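Local coordinates for protein proline dehydrogenase (Bradyrhizobium japonicum USDA 110, PDB 3HAZ) that probably oxidises proline to glutamate in two steps, joining an FAD-dependent proline dehydrogenase and an NAD-dependent aldehyde dehydrogenase in one chain, at residues G74-V79 with H921-D926; K223-H228 with D232-S237; A12-D17 with E282-L287. All coordinates share one frame; numbering follows the deposited sequence.

Contact 1. Residues G74-V79 with H921-D926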
ATOM      1  N   GLY A  74      26.443 -22.554  22.704  1.00 21.78           N
ATOM      2  CA  GLY A  74      26.304 -23.082  24.044  1.00 19.69           C
ATOM      3  C   GLY A  74      26.763 -24.529  24.074  1.00 19.81           C
ATOM      4  O   GLY A  74      27.489 -24.943  24.977  1.00 19.98           O
ATOM      5  N   LEU A  75      26.331 -25.305  23.086  1.00 21.91           N
ATOM      6  CA  LEU A  75      26.677 -26.719  23.023  1.00 20.72           C
ATOM      7  C   LEU A  75      28.185 -26.909  22.903  1.00 24.80           C
ATOM      8  O   LEU A  75      28.770 -27.731  23.608  1.00 18.63           O
ATOM      9  CB  LEU A  75      25.954 -27.421  21.861  1.00 17.54           C
ATOM     10  CG  LEU A  75      26.164 -28.944  21.839  1.00 29.26           C
ATOM     11  CD1 LEU A  75      24.892 -29.683  21.450  1.00 33.21           C
ATOM     12  CD2 LEU A  75      27.321 -29.327  20.922  1.00 31.53           C
ATOM     13  N   ALA A  76      28.812 -26.141  22.016  1.00 21.82           N
ATOM     14  CA  ALA A  76      30.247 -26.284  21.783  1.00 20.72           C
ATOM     15  C   ALA A  76      31.060 -25.956  23.037  1.00 21.00           C
ATOM     16  O   ALA A  76      32.065 -26.609  23.322  1.00 23.43           O
ATOM     17  CB  ALA A  76      30.698 -25.417  20.606  1.00 21.54           C
ATOM     18  N   LEU A  77      30.627 -24.951  23.791  1.00 21.85           N
ATOM     19  CA  LEU A  77      31.369 -24.543  24.978  1.00 24.46           C
ATOM     20  C   LEU A  77      31.181 -25.545  26.120  1.00 21.98           C
ATOM     21  O   LEU A  77      32.106 -25.806  26.887  1.00 18.95           O
ATOM     22  CB  LEU A  77      30.975 -23.131  25.413  1.00 18.09           C
ATOM     23  CG  LEU A  77      31.334 -22.022  24.418  1.00 29.95           C
ATOM     24  CD1 LEU A  77      30.972 -20.661  24.983  1.00 29.44           C
ATOM     25  CD2 LEU A  77      32.807 -22.072  24.036  1.00 29.58           C
ATOM     26  N   MET A  78      29.985 -26.113  26.218  1.00 17.85           N
ATOM     27  CA  MET A  78      29.709 -27.138  27.223  1.00 18.94           C
ATOM     28  C   MET A  78      30.492 -28.421  26.955  1.00 19.66           C
ATOM     29  O   MET A  78      30.926 -29.107  27.882  1.00 17.33           O
ATOM     30  CB  MET A  78      28.205 -27.427  27.288  1.00 13.38           C
ATOM     31  CG  MET A  78      27.389 -26.263  27.868  1.00 24.96           C
ATOM     32  SD  MET A  78      25.612 -26.581  27.849  1.00 34.82           S
ATOM     33  CE  MET A  78      25.401 -27.457  29.398  1.00 36.31           C
ATOM     34  N   VAL A  79      30.663 -28.742  25.677  1.00 20.84           N
ATOM     35  CA  VAL A  79      31.462 -29.892  25.284  1.00 19.00           C
ATOM     36  C   VAL A  79      32.927 -29.647  25.621  1.00 15.92           C
ATOM     37  O   VAL A  79      33.594 -30.506  26.190  1.00 19.90           O
ATOM     38  CB  VAL A  79      31.312 -30.194  23.777  1.00 21.53           C
ATOM     39  CG1 VAL A  79      32.389 -31.182  23.309  1.00 19.20           C
ATOM     40  CG2 VAL A  79      29.923 -30.734  23.487  1.00 16.35           C
ATOM     41  N   HIS A 921      28.003 -34.176   7.414  1.00 16.99           N
ATOM     42  CA  HIS A 921      27.640 -34.184   8.825  1.00 23.65           C
ATOM     43  C   HIS A 921      28.709 -33.473   9.633  1.00 25.09           C
ATOM     44  O   HIS A 921      29.843 -33.946   9.728  1.00 20.96           O
ATOM     45  CB  HIS A 921      27.461 -35.611   9.338  1.00 21.70           C
ATOM     46  CG  HIS A 921      26.034 -36.054   9.404  1.00 25.23           C
ATOM     47  ND1 HIS A 921      25.344 -36.512   8.302  1.00 34.54           N
ATOM     48  CD2 HIS A 921      25.162 -36.096  10.439  1.00 22.88           C
ATOM     49  CE1 HIS A 921      24.111 -36.827   8.657  1.00 27.97           C
ATOM     50  NE2 HIS A 921      23.979 -36.592   9.950  1.00 28.15           N
ATOM     51  N   SER A 922      28.337 -32.337  10.210  1.00 18.91           N
ATOM     52  CA  SER A 922      29.277 -31.494  10.924  1.00 13.76           C
ATOM     53  C   SER A 922      28.553 -30.402  11.674  1.00 24.65           C
ATOM     54  O   SER A 922      27.519 -29.909  11.224  1.00 24.18           O
ATOM     55  CB  SER A 922      30.270 -30.853   9.961  1.00 16.38           C
ATOM     56  OG  SER A 922      31.122 -29.942  10.645  1.00 19.54           O
ATOM     57  N   ARG A 923      29.114 -30.029  12.819  1.00 26.94           N
ATOM     58  CA  ARG A 923      28.619 -28.911  13.604  1.00 23.58           C
ATOM     59  C   ARG A 923      29.194 -27.615  13.033  1.00 21.14           C
ATOM     60  O   ARG A 923      28.648 -26.534  13.245  1.00 23.93           O
ATOM     61  CB  ARG A 923      29.053 -29.082  15.072  1.00 19.00           C
ATOM     62  CG  ARG A 923      28.265 -28.264  16.088  1.00 31.60           C
ATOM     63  CD  ARG A 923      28.492 -28.810  17.500  1.00 39.96           C
ATOM     64  NE  ARG A 923      29.794 -28.426  18.030  1.00 40.59           N
ATOM     65  CZ  ARG A 923      30.484 -29.131  18.919  1.00 39.66           C
ATOM     66  NH1 ARG A 923      31.659 -28.691  19.335  1.00 45.75           N
ATOM     67  NH2 ARG A 923      30.011 -30.280  19.387  1.00 33.02           N
ATOM     68  N   ILE A 924      30.287 -27.741  12.283  1.00 21.03           N
ATOM     69  CA  ILE A 924      31.110 -26.592  11.901  1.00 20.16           C
ATOM     70  C   ILE A 924      30.671 -25.897  10.604  1.00 21.83           C
ATOM     71  O   ILE A 924      30.987 -26.345   9.498  1.00 23.63           O
ATOM     72  CB  ILE A 924      32.591 -27.003  11.797  1.00 21.96           C
ATOM     73  CG1 ILE A 924      32.997 -27.801  13.041  1.00 21.86           C
ATOM     74  CG2 ILE A 924      33.475 -25.780  11.609  1.00 19.49           C
ATOM     75  CD1 ILE A 924      34.453 -28.254  13.053  1.00 31.33           C
ATOM     76  N   ASP A 925      29.955 -24.789  10.750  1.00 19.17           N
ATOM     77  CA  ASP A 925      29.477 -24.027   9.598  1.00 17.91           C
ATOM     78  C   ASP A 925      30.566 -23.721   8.572  1.00 18.62           C
ATOM     79  O   ASP A 925      30.330 -23.841   7.376  1.00 19.73           O
ATOM     80  CB  ASP A 925      28.786 -22.735  10.045  1.00 23.61           C
ATOM     81  CG  ASP A 925      27.426 -22.988  10.670  1.00 30.02           C
ATOM     82  OD1 ASP A 925      26.840 -24.058  10.418  1.00 36.88           O
ATOM     83  OD2 ASP A 925      26.938 -22.116  11.410  1.00 40.07           O
ATOM     84  N   ASP A 926      31.755 -23.328   9.026  1.00 20.01           N
ATOM     85  CA  ASP A 926      32.831 -23.012   8.084  1.00 22.19           C
ATOM     86  C   ASP A 926      33.284 -24.237   7.275  1.00 25.86           C
ATOM     87  O   ASP A 926      33.662 -24.116   6.108  1.00 30.36           O
ATOM     88  CB  ASP A 926      34.024 -22.362   8.798  1.00 20.13           C
ATOM     89  CG  ASP A 926      33.700 -20.965   9.321  1.00 27.88           C
ATOM     90  OD1 ASP A 926      33.254 -20.124   8.517  1.00 34.87           O
ATOM     91  OD2 ASP A 926      33.886 -20.708  10.530  1.00 26.39           O
TER
HETATM   92  O   HOH W   1      33.396 -28.306  21.091  1.00 21.06           O

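Contact 2. Residues K223-H228 with D232-S237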
ATOM      1  N   LYS A 223      21.547 -48.696  47.435  1.00 37.73           N
ATOM      2  CA  LYS A 223      22.403 -48.751  48.611  1.00 37.90           C
ATOM      3  C   LYS A 223      22.455 -47.421  49.366  1.00 41.46           C
ATOM      4  O   LYS A 223      22.920 -47.364  50.502  1.00 43.14           O
ATOM      5  CB  LYS A 223      23.813 -49.205  48.223  1.00 44.55           C
ATOM      6  CG  LYS A 223      23.850 -50.566  47.535  1.00 53.47           C
ATOM      7  CD  LYS A 223      25.268 -51.114  47.448  1.00 63.01           C
ATOM      8  CE  LYS A 223      26.199 -50.147  46.736  1.00 66.90           C
ATOM      9  NZ  LYS A 223      27.575 -50.701  46.601  1.00 68.80           N
ATOM     10  N   ALA A 224      21.972 -46.358  48.733  1.00 36.40           N
ATOM     11  CA  ALA A 224      21.923 -45.049  49.369  1.00 46.25           C
ATOM     12  C   ALA A 224      20.512 -44.451  49.318  1.00 45.58           C
ATOM     13  O   ALA A 224      20.338 -43.290  48.956  1.00 51.04           O
ATOM     14  CB  ALA A 224      22.925 -44.111  48.705  1.00 43.60           C
ATOM     15  N   ALA A 225      19.510 -45.242  49.690  1.00 36.75           N
ATOM     16  CA  ALA A 225      18.115 -44.836  49.531  1.00 36.07           C
ATOM     17  C   ALA A 225      17.451 -44.269  50.790  1.00 45.57           C
ATOM     18  O   ALA A 225      16.359 -43.703  50.716  1.00 45.86           O
ATOM     19  CB  ALA A 225      17.292 -45.991  48.989  1.00 35.46           C
ATOM     20  N   GLY A 226      18.090 -44.422  51.943  1.00 40.51           N
ATOM     21  CA  GLY A 226      17.467 -44.006  53.187  1.00 40.07           C
ATOM     22  C   GLY A 226      16.489 -45.052  53.691  1.00 40.46           C
ATOM     23  O   GLY A 226      16.308 -46.098  53.066  1.00 38.93           O
ATOM     24  N   ASN A 227      15.846 -44.767  54.818  1.00 43.27           N
ATOM     25  CA  ASN A 227      14.967 -45.736  55.473  1.00 52.11           C
ATOM     26  C   ASN A 227      13.475 -45.400  55.378  1.00 48.81           C
ATOM     27  O   ASN A 227      12.626 -46.174  55.825  1.00 49.65           O
ATOM     28  CB  ASN A 227      15.365 -45.901  56.946  1.00 52.88           C
ATOM     29  CG  ASN A 227      16.698 -46.606  57.120  1.00 59.45           C
ATOM     30  OD1 ASN A 227      17.278 -46.600  58.208  1.00 65.92           O
ATOM     31  ND2 ASN A 227      17.188 -47.223  56.049  1.00 58.13           N
ATOM     32  N   HIS A 228      13.160 -44.246  54.799  1.00 39.02           N
ATOM     33  CA  HIS A 228      11.772 -43.810  54.678  1.00 35.50           C
ATOM     34  C   HIS A 228      11.027 -44.568  53.592  1.00 32.71           C
ATOM     35  O   HIS A 228      11.638 -45.179  52.720  1.00 30.87           O
ATOM     36  CB  HIS A 228      11.701 -42.308  54.415  1.00 36.07           C
ATOM     37  CG  HIS A 228      12.395 -41.489  55.455  1.00 49.48           C
ATOM     38  ND1 HIS A 228      13.464 -40.668  55.166  1.00 57.27           N
ATOM     39  CD2 HIS A 228      12.189 -41.385  56.789  1.00 53.49           C
ATOM     40  CE1 HIS A 228      13.876 -40.079  56.275  1.00 62.26           C
ATOM     41  NE2 HIS A 228      13.120 -40.498  57.274  1.00 62.10           N
ATOM     42  N   ASP A 232       9.082 -40.959  49.680  1.00 28.14           N
ATOM     43  CA  ASP A 232      10.329 -40.341  50.119  1.00 33.41           C
ATOM     44  C   ASP A 232      11.535 -41.247  49.901  1.00 30.79           C
ATOM     45  O   ASP A 232      12.352 -41.436  50.803  1.00 29.95           O
ATOM     46  CB  ASP A 232      10.235 -39.902  51.585  1.00 39.34           C
ATOM     47  CG  ASP A 232      11.314 -38.903  51.968  1.00 45.76           C
ATOM     48  OD1 ASP A 232      11.902 -38.269  51.063  1.00 40.39           O
ATOM     49  OD2 ASP A 232      11.577 -38.749  53.180  1.00 56.14           O
ATOM     50  N   ARG A 233      11.622 -41.820  48.704  1.00 23.39           N
ATOM     51  CA  ARG A 233      12.792 -42.580  48.276  1.00 24.68           C
ATOM     52  C   ARG A 233      13.171 -42.109  46.873  1.00 25.23           C
ATOM     53  O   ARG A 233      12.359 -41.500  46.190  1.00 24.52           O
ATOM     54  CB  ARG A 233      12.497 -44.084  48.281  1.00 27.11           C
ATOM     55  CG  ARG A 233      12.096 -44.627  49.648  1.00 25.42           C
ATOM     56  CD  ARG A 233      11.730 -46.103  49.605  1.00 24.78           C
ATOM     57  NE  ARG A 233      12.892 -46.972  49.413  1.00 29.39           N
ATOM     58  CZ  ARG A 233      13.821 -47.204  50.339  1.00 33.55           C
ATOM     59  NH1 ARG A 233      14.836 -48.024  50.078  1.00 24.07           N
ATOM     60  NH2 ARG A 233      13.740 -46.616  51.528  1.00 29.42           N
ATOM     61  N   PRO A 234      14.410 -42.383  46.443  1.00 28.81           N
ATOM     62  CA  PRO A 234      14.877 -41.864  45.153  1.00 25.08           C
ATOM     63  C   PRO A 234      14.266 -42.597  43.965  1.00 25.32           C
ATOM     64  O   PRO A 234      13.740 -43.708  44.102  1.00 21.70           O
ATOM     65  CB  PRO A 234      16.392 -42.123  45.194  1.00 32.93           C
ATOM     66  CG  PRO A 234      16.707 -42.487  46.616  1.00 28.42           C
ATOM     67  CD  PRO A 234      15.469 -43.117  47.152  1.00 27.17           C
ATOM     68  N   GLY A 235      14.351 -41.967  42.800  1.00 24.55           N
ATOM     69  CA  GLY A 235      13.832 -42.544  41.578  1.00 23.98           C
ATOM     70  C   GLY A 235      14.867 -42.669  40.476  1.00 23.32           C
ATOM     71  O   GLY A 235      15.953 -42.082  40.526  1.00 19.81           O
ATOM     72  N   ILE A 236      14.523 -43.455  39.469  1.00 20.88           N
ATOM     73  CA  ILE A 236      15.322 -43.534  38.264  1.00 27.51           C
ATOM     74  C   ILE A 236      14.399 -43.375  37.062  1.00 24.97           C
ATOM     75  O   ILE A 236      13.274 -43.879  37.070  1.00 22.90           O
ATOM     76  CB  ILE A 236      16.085 -44.876  38.189  1.00 31.30           C
ATOM     77  CG1 ILE A 236      17.075 -44.875  37.024  1.00 27.60           C
ATOM     78  CG2 ILE A 236      15.109 -46.057  38.095  1.00 27.88           C
ATOM     79  CD1 ILE A 236      18.081 -46.020  37.089  1.00 33.12           C
ATOM     80  N   SER A 237      14.871 -42.653  36.046  1.00 20.93           N
ATOM     81  CA  SER A 237      14.134 -42.478  34.800  1.00 26.71           C
ATOM     82  C   SER A 237      14.745 -43.341  33.710  1.00 31.35           C
ATOM     83  O   SER A 237      15.969 -43.399  33.566  1.00 26.73           O
ATOM     84  CB  SER A 237      14.155 -41.016  34.343  1.00 34.40           C
ATOM     85  OG  SER A 237      13.229 -40.241  35.070  1.00 35.33           O
TER
HETATM   86  O   HOH W   2      14.452 -42.796  52.405  1.00 32.52           O

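Contact 3. Residues A12-D17 with E282-L287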
ATOM      1  N   ALA A  12      -6.276 -43.639  20.912  1.00 41.15           N
ATOM      2  CA  ALA A  12      -6.948 -42.344  20.785  1.00 35.31           C
ATOM      3  C   ALA A  12      -6.645 -41.675  19.444  1.00 35.74           C
ATOM      4  O   ALA A  12      -5.589 -41.916  18.853  1.00 31.54           O
ATOM      5  CB  ALA A  12      -6.546 -41.425  21.932  1.00 28.40           C
ATOM      6  N   PRO A  13      -7.573 -40.831  18.956  1.00 33.30           N
ATOM      7  CA  PRO A  13      -7.331 -40.080  17.717  1.00 28.31           C
ATOM      8  C   PRO A  13      -6.054 -39.250  17.817  1.00 26.97           C
ATOM      9  O   PRO A  13      -5.847 -38.551  18.810  1.00 23.18           O
ATOM     10  CB  PRO A  13      -8.564 -39.174  17.611  1.00 31.09           C
ATOM     11  CG  PRO A  13      -9.640 -39.937  18.337  1.00 29.61           C
ATOM     12  CD  PRO A  13      -8.920 -40.582  19.500  1.00 32.12           C
ATOM     13  N   TYR A  14      -5.221 -39.331  16.782  1.00 23.71           N
ATOM     14  CA  TYR A  14      -3.860 -38.807  16.816  1.00 24.32           C
ATOM     15  C   TYR A  14      -3.784 -37.287  16.885  1.00 25.84           C
ATOM     16  O   TYR A  14      -3.020 -36.735  17.674  1.00 26.41           O
ATOM     17  CB  TYR A  14      -3.085 -39.298  15.588  1.00 24.06           C
ATOM     18  CG  TYR A  14      -1.580 -39.321  15.762  1.00 24.75           C
ATOM     19  CD1 TYR A  14      -0.964 -40.315  16.520  1.00 29.60           C
ATOM     20  CD2 TYR A  14      -0.776 -38.356  15.164  1.00 20.62           C
ATOM     21  CE1 TYR A  14       0.410 -40.350  16.675  1.00 25.55           C
ATOM     22  CE2 TYR A  14       0.598 -38.381  15.316  1.00 24.71           C
ATOM     23  CZ  TYR A  14       1.185 -39.382  16.072  1.00 27.34           C
ATOM     24  OH  TYR A  14       2.554 -39.413  16.225  1.00 23.46           O
ATOM     25  N   ALA A  15      -4.567 -36.612  16.049  1.00 22.55           N
ATOM     26  CA  ALA A  15      -4.472 -35.158  15.930  1.00 25.64           C
ATOM     27  C   ALA A  15      -5.832 -34.477  15.801  1.00 29.25           C
ATOM     28  O   ALA A  15      -6.124 -33.872  14.774  1.00 32.90           O
ATOM     29  CB  ALA A  15      -3.594 -34.786  14.737  1.00 25.59           C
ATOM     30  N   PRO A  16      -6.662 -34.561  16.851  1.00 28.10           N
ATOM     31  CA  PRO A  16      -7.985 -33.920  16.816  1.00 31.50           C
ATOM     32  C   PRO A  16      -7.901 -32.397  16.724  1.00 29.62           C
ATOM     33  O   PRO A  16      -6.828 -31.814  16.915  1.00 23.97           O
ATOM     34  CB  PRO A  16      -8.625 -34.347  18.143  1.00 37.55           C
ATOM     35  CG  PRO A  16      -7.486 -34.734  19.028  1.00 30.67           C
ATOM     36  CD  PRO A  16      -6.391 -35.238  18.131  1.00 29.03           C
ATOM     37  N   ASP A  17      -9.038 -31.768  16.436  1.00 38.42           N
ATOM     38  CA  ASP A  17      -9.123 -30.322  16.218  1.00 35.47           C
ATOM     39  C   ASP A  17      -8.912 -29.513  17.498  1.00 32.43           C
ATOM     40  O   ASP A  17      -9.607 -29.714  18.495  1.00 26.48           O
ATOM     41  CB  ASP A  17     -10.481 -29.977  15.598  1.00 47.72           C
ATOM     42  CG  ASP A  17     -10.747 -28.484  15.556  1.00 56.68           C
ATOM     43  OD1 ASP A  17      -9.928 -27.736  14.974  1.00 58.25           O
ATOM     44  OD2 ASP A  17     -11.788 -28.060  16.100  1.00 60.88           O
ATOM     45  N   GLU A 282       8.425 -40.271  25.140  1.00 18.39           N
ATOM     46  CA  GLU A 282       9.247 -39.819  24.021  1.00 17.62           C
ATOM     47  C   GLU A 282       8.376 -39.278  22.883  1.00 13.74           C
ATOM     48  O   GLU A 282       7.380 -38.601  23.140  1.00 17.14           O
ATOM     49  CB  GLU A 282      10.189 -40.950  23.579  1.00 17.16           C
ATOM     50  CG  GLU A 282      11.041 -41.453  24.762  1.00 24.06           C
ATOM     51  CD  GLU A 282      12.067 -42.509  24.393  1.00 24.11           C
ATOM     52  OE1 GLU A 282      13.104 -42.157  23.787  1.00 23.53           O
ATOM     53  OE2 GLU A 282      11.852 -43.688  24.741  1.00 17.93           O
ATOM     54  N   GLU A 283       8.734 -39.565  21.634  1.00 13.75           N
ATOM     55  CA  GLU A 283       8.000 -38.975  20.508  1.00 16.06           C
ATOM     56  C   GLU A 283       6.565 -39.486  20.424  1.00 19.20           C
ATOM     57  O   GLU A 283       6.251 -40.586  20.891  1.00 21.02           O
ATOM     58  CB  GLU A 283       8.724 -39.231  19.183  1.00 15.08           C
ATOM     59  CG  GLU A 283      10.145 -38.695  19.126  1.00 18.55           C
ATOM     60  CD  GLU A 283      11.167 -39.643  19.752  1.00 20.42           C
ATOM     61  OE1 GLU A 283      10.773 -40.652  20.373  1.00 21.06           O
ATOM     62  OE2 GLU A 283      12.374 -39.377  19.619  1.00 20.77           O
ATOM     63  N   ALA A 284       5.705 -38.691  19.803  1.00 19.93           N
ATOM     64  CA  ALA A 284       4.292 -39.028  19.682  1.00 19.73           C
ATOM     65  C   ALA A 284       4.054 -40.332  18.930  1.00 22.21           C
ATOM     66  O   ALA A 284       3.103 -41.056  19.233  1.00 19.98           O
ATOM     67  CB  ALA A 284       3.520 -37.882  19.023  1.00 12.38           C
ATOM     68  N   ASP A 285       4.902 -40.637  17.950  1.00 16.85           N
ATOM     69  CA  ASP A 285       4.696 -41.848  17.165  1.00 23.30           C
ATOM     70  C   ASP A 285       5.073 -43.108  17.944  1.00 18.71           C
ATOM     71  O   ASP A 285       4.823 -44.224  17.492  1.00 19.71           O
ATOM     72  CB  ASP A 285       5.386 -41.785  15.787  1.00 25.13           C
ATOM     73  CG  ASP A 285       6.904 -41.755  15.874  1.00 26.62           C
ATOM     74  OD1 ASP A 285       7.456 -41.842  16.989  1.00 26.90           O
ATOM     75  OD2 ASP A 285       7.545 -41.638  14.807  1.00 27.04           O
ATOM     76  N   ARG A 286       5.650 -42.921  19.126  1.00 16.92           N
ATOM     77  CA  ARG A 286       5.977 -44.044  20.002  1.00 21.75           C
ATOM     78  C   ARG A 286       5.021 -44.177  21.194  1.00 20.30           C
ATOM     79  O   ARG A 286       5.157 -45.099  21.999  1.00 21.12           O
ATOM     80  CB  ARG A 286       7.425 -43.921  20.500  1.00 17.88           C
ATOM     81  CG  ARG A 286       8.479 -44.212  19.425  1.00 16.76           C
ATOM     82  CD  ARG A 286       9.855 -43.743  19.872  1.00 24.05           C
ATOM     83  NE  ARG A 286      10.938 -44.512  19.261  1.00 20.95           N
ATOM     84  CZ  ARG A 286      12.216 -44.143  19.288  1.00 21.87           C
ATOM     85  NH1 ARG A 286      12.565 -43.006  19.885  1.00 13.14           N
ATOM     86  NH2 ARG A 286      13.146 -44.905  18.718  1.00 19.79           N
ATOM     87  N   LEU A 287       4.060 -43.263  21.314  1.00 19.50           N
ATOM     88  CA  LEU A 287       3.146 -43.278  22.459  1.00 23.59           C
ATOM     89  C   LEU A 287       2.408 -44.616  22.622  1.00 23.49           C
ATOM     90  O   LEU A 287       2.455 -45.243  23.679  1.00 24.35           O
ATOM     91  CB  LEU A 287       2.129 -42.141  22.363  1.00 19.06           C
ATOM     92  CG  LEU A 287       1.133 -42.095  23.528  1.00 26.66           C
ATOM     93  CD1 LEU A 287       1.861 -42.089  24.865  1.00 22.31           C
ATOM     94  CD2 LEU A 287       0.193 -40.906  23.416  1.00 23.02           C
TER

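Contact 1. Residues G74-V79 with H921-D926
Arg923 NE is salt-bridged to Glu110 on helix 106-115, while Arg923 NH1 lies 3.6 Å from Ala76 CB. NH1 also has a weak hydrogen bond to Thr114 OG1; its link through a water to Ala76 O is doubtful. The contact is a buried inter-domain joint: helix 71-85, in the N-terminal region that matches the family named for the DNA-binding domain of proline dehydrogenase, meets the turn between strand 917-921 and helix 925-934 of the aldehyde dehydrogenase section. The Arg923 chain leaves the turn extended, CG opposite the backbone N (chi1 -161°), and bends at chi3 (76°), which lays one guanidinium face against the helix. Ala76 CA stands 3.6 Å above that plane, displaced toward its rim. Leu75 CD2 comes in obliquely, 3.7 Å from Arg923 CD and 3.2 Å from Arg923 NH2, the latter a very close and possibly imperfectly modelled approach. Val79 CG2 adds a looser touch, 4.1 Å from Arg923 NH2, the two side chains running antiparallel past one another. A charged group is thus sunk among aliphatic carbons with its carboxylate partner beside it. Arg923 O accepts from Lys72 NZ, a second tie between turn and helix. The turn itself is an ST turn, in which Ser922 OG accepts from Ile924 N at 2.9 Å.

Contact 2. Residues K223-H228 with D232-S237
Arg233 sets CG beside its backbone N (chi1 -60°) and then bends at chi3 (72°), folding the guanidinium back over the loop so that NH2 meets the carbonyls of Gly226 and His228. The arrangement belongs to a beta-alpha-beta crossover of the TIM-barrel-like proline dehydrogenase domain, at the return from helix to strand. Arg233 NH2 donates to His228 O at 2.8 Å, in both the carbonyl plane and the guanidinium plane, and to Gly226 O at 3.0 Å, this time from above the carbonyl plane. Over one guanidinium face lies Ala225 CB, 3.4 Å from Arg233 NH1; the same methyl touches Pro234 CD at 3.9 Å. Gly226 has backbone angles that would jam a CB against the preceding carbonyl. A water completes the closure, donating to Ala225 O and Asp232 O and accepting from His228 N at 3.1 Å. At the exposed end, His228 and Asp232 extend in the same direction, ring and carboxylate nearly parallel (planes 13° apart); His228 ND1 and Asp232 OD2 are 3.3 Å apart, but the angle is too poor for a hydrogen bond. Arg233 NH1 also donates to His273 O, just before strand 276-279. The turn links the end of helix 204-223, whose Ile221 packs on Pro234, to strand 235-238, which runs in the parallel barrel sheet between strands 193-196 and 276-279.

Contact 3. Residues A12-D17 with E282-L287
Van der Waals packing joins Tyr14 to Ala284: the hydroxyl end of the phenol rests on the methyl, with Tyr14 OH 3.3 Å and Tyr14 CZ 4.1 Å from Ala284 CB. CG of the tyrosine is turned opposite the backbone N (chi1 -156°), and this carries the ring across from the 12-17 loop. A little further on, Tyr14 OH comes within 3.7 Å of Asp285 CB.

Polar atoms approach here without bonding across the two segments. Asp285 N lies at the ring edge, near the ring plane, 3.2 Å from Tyr14 OH, and Ala284 O is 3.5 Å from that hydroxyl, but both angles are poor. Ala284 O has other partners, accepting from Leu287 N and from Arg319 NH2.

Charged pairs stiffen the 282-287 turn. Arg286 NH1 donates to Glu283 OE1 at 3.0 Å on the syn side but tilted well out of the carboxylate plane, forming a salt bridge, while Asp285 OD2 is held by Arg354 and Arg358. With an alanine at Tyr14 the phenol would be missing, which would probably open a gap over the Ala284 methyl and leave the two segments without a touch.

The turn leads from strand 276-279 of the barrel into helix 287-298, on the side of the strand ends that bears the FAD, about 9 Å from the Ala284 side chain; Glu282 O accepts from the FAD-binding Gln314. The 12-17 loop passes over it just before helix 18-28, with Ala12 resting on helix 320-333 and Leu287 touching the same helix.

In the fold
Contact 2 and the 282-287 side of contact 3 lie on the proline dehydrogenase barrel: strand 235-238, entered through contact 2, pairs in parallel with strand 276-279, which leads out to contact 3. Their centres are 33 Å apart, contact 2 before its strand and contact 3 after the neighbouring one, nearer the FAD. Contact 1 lies away from the annotated sites, 37 Å from contact 2 and 32 Å from contact 3 between centres, opposite contact 3 across the chain's centre. Along the chain contact 2 is nested inside the loops closed by the other two, which interleave. The local barrel turn is thus accompanied by longer-range ties, one bringing the N-terminal loop onto the barrel, the other joining N- and C-terminal sections.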